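Local coordinates for protein MstE (Scytonema sp. PCC 10023, PDB 6SBF) that probably acts as a single-domain class II terpene cyclase, folding linear isoprenoid precursors into the polycyclic scaffolds of merosterol-type natural products, at residues 62-65 with 66-70; 83-86 with 87-90; 112-115 with 116-119. The protein carries 1 engineered substitution. One frame throughout, in Å; residues are numbered along the deposited sequence.

Contact 1: 62-65 with 66-70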
# COMPACT_ATOMS: atom_id res chain seq x y z
N THR A 62 -9.22 -4.40 -4.20
CA THR A 62 -9.81 -5.49 -3.36
C THR A 62 -8.70 -6.31 -2.70
O THR A 62 -8.85 -6.64 -1.51
CB THR A 62 -10.77 -6.28 -4.24
OG1 THR A 62 -11.91 -5.47 -4.53
CG2 THR A 62 -11.25 -7.55 -3.58
N ALA A 63 -7.66 -6.63 -3.42
CA ALA A 63 -6.52 -7.39 -2.85
C ALA A 63 -5.93 -6.58 -1.69
O ALA A 63 -5.58 -7.13 -0.62
CB ALA A 63 -5.51 -7.73 -3.92
N TYR A 64 -5.71 -5.26 -1.93
CA TYR A 64 -5.11 -4.38 -0.92
C TYR A 64 -6.02 -4.27 0.31
O TYR A 64 -5.58 -4.43 1.44
CB TYR A 64 -4.79 -3.04 -1.55
CG TYR A 64 -4.20 -2.03 -0.60
CD1 TYR A 64 -4.96 -1.15 0.13
CD2 TYR A 64 -2.82 -1.96 -0.46
CE1 TYR A 64 -4.41 -0.15 0.93
CE2 TYR A 64 -2.26 -0.98 0.36
CZ TYR A 64 -3.03 -0.06 1.03
OH TYR A 64 -2.48 0.92 1.83
N VAL A 65 -7.27 -3.92 0.08
CA VAL A 65 -8.22 -3.71 1.20
C VAL A 65 -8.37 -5.03 1.97
O VAL A 65 -8.41 -4.97 3.20
CB VAL A 65 -9.54 -3.14 0.71
CG1 VAL A 65 -10.57 -3.11 1.82
CG2 VAL A 65 -9.36 -1.74 0.14
N GLY A 66 -8.51 -6.13 1.26
CA GLY A 66 -8.65 -7.41 1.96
C GLY A 66 -7.44 -7.68 2.81
O GLY A 66 -7.59 -8.10 3.98
N THR A 67 -6.23 -7.42 2.30
CA THR A 67 -5.01 -7.63 3.09
C THR A 67 -5.05 -6.70 4.31
O THR A 67 -4.68 -7.12 5.45
CB THR A 67 -3.77 -7.43 2.21
OG1 THR A 67 -3.75 -8.37 1.15
CG2 THR A 67 -2.49 -7.56 3.03
N MET A 68 -5.43 -5.44 4.12
CA MET A 68 -5.49 -4.49 5.26
C MET A 68 -6.40 -5.03 6.35
O MET A 68 -6.13 -4.88 7.53
CB MET A 68 -5.95 -3.11 4.80
CG MET A 68 -5.01 -2.33 3.94
SD MET A 68 -3.47 -1.91 4.76
CE MET A 68 -2.30 -2.83 3.79
N LEU A 69 -7.54 -5.59 5.95
CA LEU A 69 -8.56 -6.05 6.94
C LEU A 69 -8.24 -7.42 7.52
O LEU A 69 -8.96 -7.84 8.45
CB LEU A 69 -9.94 -6.04 6.26
CG LEU A 69 -10.49 -4.66 5.92
CD1 LEU A 69 -11.81 -4.79 5.20
CD2 LEU A 69 -10.71 -3.83 7.14
N ALA A 70 -7.22 -8.10 7.03
CA ALA A 70 -6.87 -9.44 7.53
C ALA A 70 -6.40 -9.40 8.99
O ALA A 70 -6.38 -10.45 9.62
CB ALA A 70 -5.81 -10.06 6.65
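Met68 lies over one face of the Tyr64 ring, a worked example of the Met-aromatic contact between residues four apart on a helix. The methylene CG sits above the face, 4.2 Å from the Tyr64 ring centroid, in a CH-pi contact. The sulfur SD approaches obliquely, and the chain, bent at its second and third torsions, brings CE back over the ring, offset toward the rim. Tyr64 is turned to receive it: its CG is anti to the backbone N and beside the carbonyl carbon (chi1 179°), which sends the ring on toward Met68. One residue further along, Val65 and Leu69 run side by side, pointing the same way, their nearest methyls, Val65 CG1 and Leu69 CD1, 4.0 Å apart. Both pairs ride on helix 59-69, part of the alpha6-alpha6 barrel. A polar link joins the same two turns: the hydroxyl of Thr67, beside the backbone N (chi1 -62°), folds back on Ala63, with Thr67 OG1 2.8 Å from Ala63 O. The Thr67 amide N donates to the same oxygen at 3.0 Å from the other face of its carbonyl plane, leaving Ala63 O gripped by two donors. Farther out, the Tyr64 hydroxyl is hydrogen-bonded to Thr355 OG1, while Phe351 stacks on its ring and Trp114 meets it edge-to-face.

Contact 2: 83-86 with 87-90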
# COMPACT_ATOMS: atom_id res chain seq x y z
N GLN A 83 -14.87 -14.02 0.42
CA GLN A 83 -15.61 -13.61 -0.77
C GLN A 83 -14.69 -12.85 -1.75
O GLN A 83 -14.74 -13.06 -2.95
CB GLN A 83 -16.83 -12.75 -0.42
CG GLN A 83 -17.43 -12.08 -1.70
CD GLN A 83 -18.71 -11.30 -1.45
OE1 GLN A 83 -19.81 -11.83 -1.61
NE2 GLN A 83 -18.56 -10.04 -1.05
N ALA A 84 -13.83 -11.99 -1.22
CA ALA A 84 -12.89 -11.23 -2.07
C ALA A 84 -11.97 -12.21 -2.81
O ALA A 84 -11.69 -12.00 -4.00
CB ALA A 84 -12.09 -10.27 -1.22
N TRP A 85 -11.50 -13.26 -2.12
CA TRP A 85 -10.64 -14.24 -2.80
C TRP A 85 -11.43 -14.99 -3.87
O TRP A 85 -10.90 -15.26 -4.95
CB TRP A 85 -10.04 -15.20 -1.75
CG TRP A 85 -9.25 -16.32 -2.32
CD1 TRP A 85 -9.52 -17.65 -2.21
CD2 TRP A 85 -8.06 -16.23 -3.13
NE1 TRP A 85 -8.61 -18.37 -2.90
CE2 TRP A 85 -7.67 -17.55 -3.47
CE3 TRP A 85 -7.27 -15.17 -3.60
CZ2 TRP A 85 -6.56 -17.83 -4.25
CZ3 TRP A 85 -6.17 -15.47 -4.35
CH2 TRP A 85 -5.83 -16.76 -4.70
N GLU A 86 -12.68 -15.33 -3.59
CA GLU A 86 -13.50 -15.98 -4.62
C GLU A 86 -13.67 -15.06 -5.84
O GLU A 86 -13.59 -15.57 -6.98
CB GLU A 86 -14.87 -16.37 -4.04
CG GLU A 86 -14.79 -17.52 -3.05
CD GLU A 86 -14.23 -18.86 -3.52
OE1 GLU A 86 -14.46 -19.23 -4.69
OE2 GLU A 86 -13.54 -19.54 -2.70
N LEU A 87 -13.86 -13.76 -5.62
CA LEU A 87 -13.93 -12.80 -6.76
C LEU A 87 -12.61 -12.81 -7.56
O LEU A 87 -12.65 -12.85 -8.79
CB LEU A 87 -14.25 -11.39 -6.24
CG LEU A 87 -15.68 -11.26 -5.69
CD1 LEU A 87 -15.88 -9.88 -5.06
CD2 LEU A 87 -16.72 -11.47 -6.77
N LEU A 88 -11.49 -12.78 -6.85
CA LEU A 88 -10.20 -12.81 -7.51
C LEU A 88 -10.01 -14.09 -8.32
O LEU A 88 -9.46 -14.07 -9.44
CB LEU A 88 -9.09 -12.58 -6.49
CG LEU A 88 -8.97 -11.14 -6.00
CD1 LEU A 88 -8.17 -11.07 -4.75
CD2 LEU A 88 -8.44 -10.20 -7.04
N LYS A 89 -10.43 -15.23 -7.79
CA LYS A 89 -10.29 -16.50 -8.55
C LYS A 89 -11.09 -16.50 -9.85
O LYS A 89 -10.64 -17.15 -10.80
CB LYS A 89 -10.67 -17.69 -7.67
CG LYS A 89 -9.60 -18.03 -6.64
CD LYS A 89 -9.86 -19.33 -5.94
CE LYS A 89 -11.13 -19.30 -5.13
NZ LYS A 89 -11.32 -20.60 -4.48
N ILE A 90 -12.22 -15.79 -9.86
CA ILE A 90 -13.03 -15.72 -11.09
C ILE A 90 -12.35 -14.85 -12.14
O ILE A 90 -12.64 -15.02 -13.32
CB ILE A 90 -14.47 -15.28 -10.75
CG1 ILE A 90 -15.15 -16.42 -9.99
CG2 ILE A 90 -15.25 -14.86 -11.93
CD1 ILE A 90 -16.37 -15.98 -9.19
O HOH W 1 -8.78 -21.33 -3.07
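Leu87, Leu88 and Lys89 donate their amides to the carbonyls of Gln83, Ala84 and Trp85 at 2.9 to 3.0 Å, as regular alpha-helix requires, whereas Ile90 N to Glu86 O is longer, at 3.2 Å. On this frame Lys89 serves two partners with different parts of one chain. Its methylenes cross the Trp85 indole at about a right angle: CG lies over the face, 4.0 Å from the centroid of the five-membered ring, in a CH-pi contact, and CD comes within 3.4 Å of Trp85 NE1. The chain then bends at its third torsion (chi3 -63°), and the ammonium end runs alongside Glu86. There NZ forms a salt bridge with Glu86 OE2 at 3.0 Å, arriving from above the carboxylate plane, 39° out of it. An i to i+3 salt bridge, Glu86 to Lys89, and an i to i+4 CH-pi contact, Trp85 to Lys89, thus share one lysine on the outer flank of helix 75-90 in the alpha6-alpha6 barrel. A water molecule extends the network, lying in the indole plane at its edge, where it accepts from Trp85 NE1 at 3.0 Å and also from Lys89 NZ. Cut back to an alanine here, the chain would probably leave the Glu86 carboxylate without its charged mate, strip the aliphatic cover from this indole face and deprive the bridging water of one of its donors. Leu87 packs against Trp44 in a loop. The benzene side of Trp85 reaches inward, touching Leu88 CB at 4.3 Å from CE3, and the Trp85 side chain also touches Ala124 and Ser127, while the carbonyl oxygen of Leu88 accepts a hydrogen bond from Trp99 NE1.

Contact 3: 112-115 with 116-119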
# COMPACT_ATOMS: atom_id res chain seq x y z
N THR A 112 -0.62 -8.46 -8.12
CA THR A 112 -0.46 -9.95 -7.87
C THR A 112 0.08 -10.20 -6.48
O THR A 112 -0.40 -11.11 -5.79
CB THR A 112 0.36 -10.58 -9.02
OG1 THR A 112 -0.32 -10.37 -10.26
CG2 THR A 112 0.57 -12.03 -8.82
N GLY A 113 1.06 -9.43 -6.04
CA GLY A 113 1.57 -9.59 -4.67
C GLY A 113 0.53 -9.35 -3.62
O GLY A 113 0.40 -10.18 -2.69
N TRP A 114 -0.27 -8.30 -3.73
CA TRP A 114 -1.33 -8.06 -2.74
C TRP A 114 -2.35 -9.20 -2.77
O TRP A 114 -2.86 -9.57 -1.69
CB TRP A 114 -2.02 -6.71 -2.96
CG TRP A 114 -1.14 -5.57 -2.57
CD1 TRP A 114 -0.45 -4.72 -3.40
CD2 TRP A 114 -0.81 -5.14 -1.22
NE1 TRP A 114 0.31 -3.84 -2.67
CE2 TRP A 114 0.08 -4.04 -1.33
CE3 TRP A 114 -1.25 -5.55 0.05
CZ2 TRP A 114 0.60 -3.43 -0.21
CZ3 TRP A 114 -0.73 -4.91 1.16
CH2 TRP A 114 0.19 -3.85 1.03
N ALA A 115 -2.71 -9.69 -3.92
CA ALA A 115 -3.68 -10.80 -4.03
C ALA A 115 -3.11 -12.03 -3.32
O ALA A 115 -3.88 -12.76 -2.69
CB ALA A 115 -3.98 -11.12 -5.49
N LEU A 116 -1.81 -12.26 -3.42
CA LEU A 116 -1.14 -13.36 -2.71
C LEU A 116 -1.13 -13.14 -1.20
O LEU A 116 -1.22 -14.16 -0.46
CB LEU A 116 0.20 -13.66 -3.35
CG LEU A 116 0.15 -14.26 -4.74
CD1 LEU A 116 1.54 -14.23 -5.37
CD2 LEU A 116 -0.36 -15.71 -4.69
N GLN A 117 -0.99 -11.92 -0.72
CA GLN A 117 -1.10 -11.65 0.72
C GLN A 117 -2.51 -12.02 1.17
O GLN A 117 -2.72 -12.58 2.25
CB GLN A 117 -0.74 -10.20 1.03
CG GLN A 117 0.73 -9.85 0.82
CD GLN A 117 1.05 -8.51 1.42
OE1 GLN A 117 0.97 -8.32 2.63
NE2 GLN A 117 1.44 -7.54 0.58
N LEU A 118 -3.51 -11.63 0.39
CA LEU A 118 -4.90 -11.95 0.73
C LEU A 118 -5.10 -13.48 0.72
O LEU A 118 -5.74 -14.02 1.64
CB LEU A 118 -5.86 -11.23 -0.22
CG LEU A 118 -7.34 -11.56 0.00
CD1 LEU A 118 -7.85 -11.36 1.40
CD2 LEU A 118 -8.21 -10.79 -0.95
N ALA A 119 -4.56 -14.14 -0.27
CA ALA A 119 -4.65 -15.62 -0.36
C ALA A 119 -4.11 -16.23 0.94
O ALA A 119 -4.74 -17.15 1.48
CB ALA A 119 -3.91 -16.14 -1.56
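Thr112 meets Leu116 one turn on, through both backbone and side chain: Leu116 N donates to Thr112 O at 3.0 Å, and Thr112 CG2 lies 4.2 Å from Leu116 CD1. The Thr112 hydroxyl is occupied by Asp108 O and Trp99 N. Asp108 opens the sequence Asp-Ala-Asp-Thr-Thr, which ends at Thr112 and resembles the DXDD acid motif that protonates the substrate in class II cyclases, so this start of helix 109-121 is consistent with a place at the active site. Gly113 contributes only backbone, its carbonyl oxygen accepting a hydrogen bond from Gln117 N, which lies in the carbonyl plane. Trp114 carries the main side-chain contact. Gln117 runs beside it in the same direction, and its carboxamide settles over one face of the indole, the ring and amide planes only 24° apart. The amide nitrogen NE2 does the touching: it stands 3.3 Å above the indole plane, offset toward the rim, and reaches 3.4 Å from Trp114 CE3. Gln117 is extended beyond CG, and its last torsion (chi3 64°) brings NE2 rather than OE1 nearest the benzene ring. At the other end of the indole, Trp114 NE1 makes a weak hydrogen bond to Asp110 OD1, within the DXDD-like sequence. Ala115 closes the segment, accepting from Ala119 N at 2.9 Å, and its methyl meets Trp99 in a loop. Around the helix the neighbours divide the faces: Leu116 packs on Ala130, Arg134 and Leu137 of helix 128-138, Leu118 turns to helix 75-90, Gln117 touches Ala185 and Leu186, and Trp114 rests on helix 59-69.

Three helices consecutive in the chain meet in pairs. Contacts 1 and 3 are nearest, their centres about 9 Å apart: Ala63 CB comes within 3.4 Å of Ala115 N, and Thr67 OG1 within 3.2 Å of Trp114 O. Contact 2 lies about 11 Å from contact 3, centre to centre, joined through Trp85 CZ3 and Ala119 CB at 3.7 Å and by Leu88 against Leu118. It lies about 12 Å from contact 1, where Thr62 CG2 meets Ala84 CB. Contacts 1 and 3 are buried, and contact 3 adjoins the sequence resembling the class II acid motif, consistent with nearness to the active site; contact 2, about 20 Å from the chain centre, lies outside them.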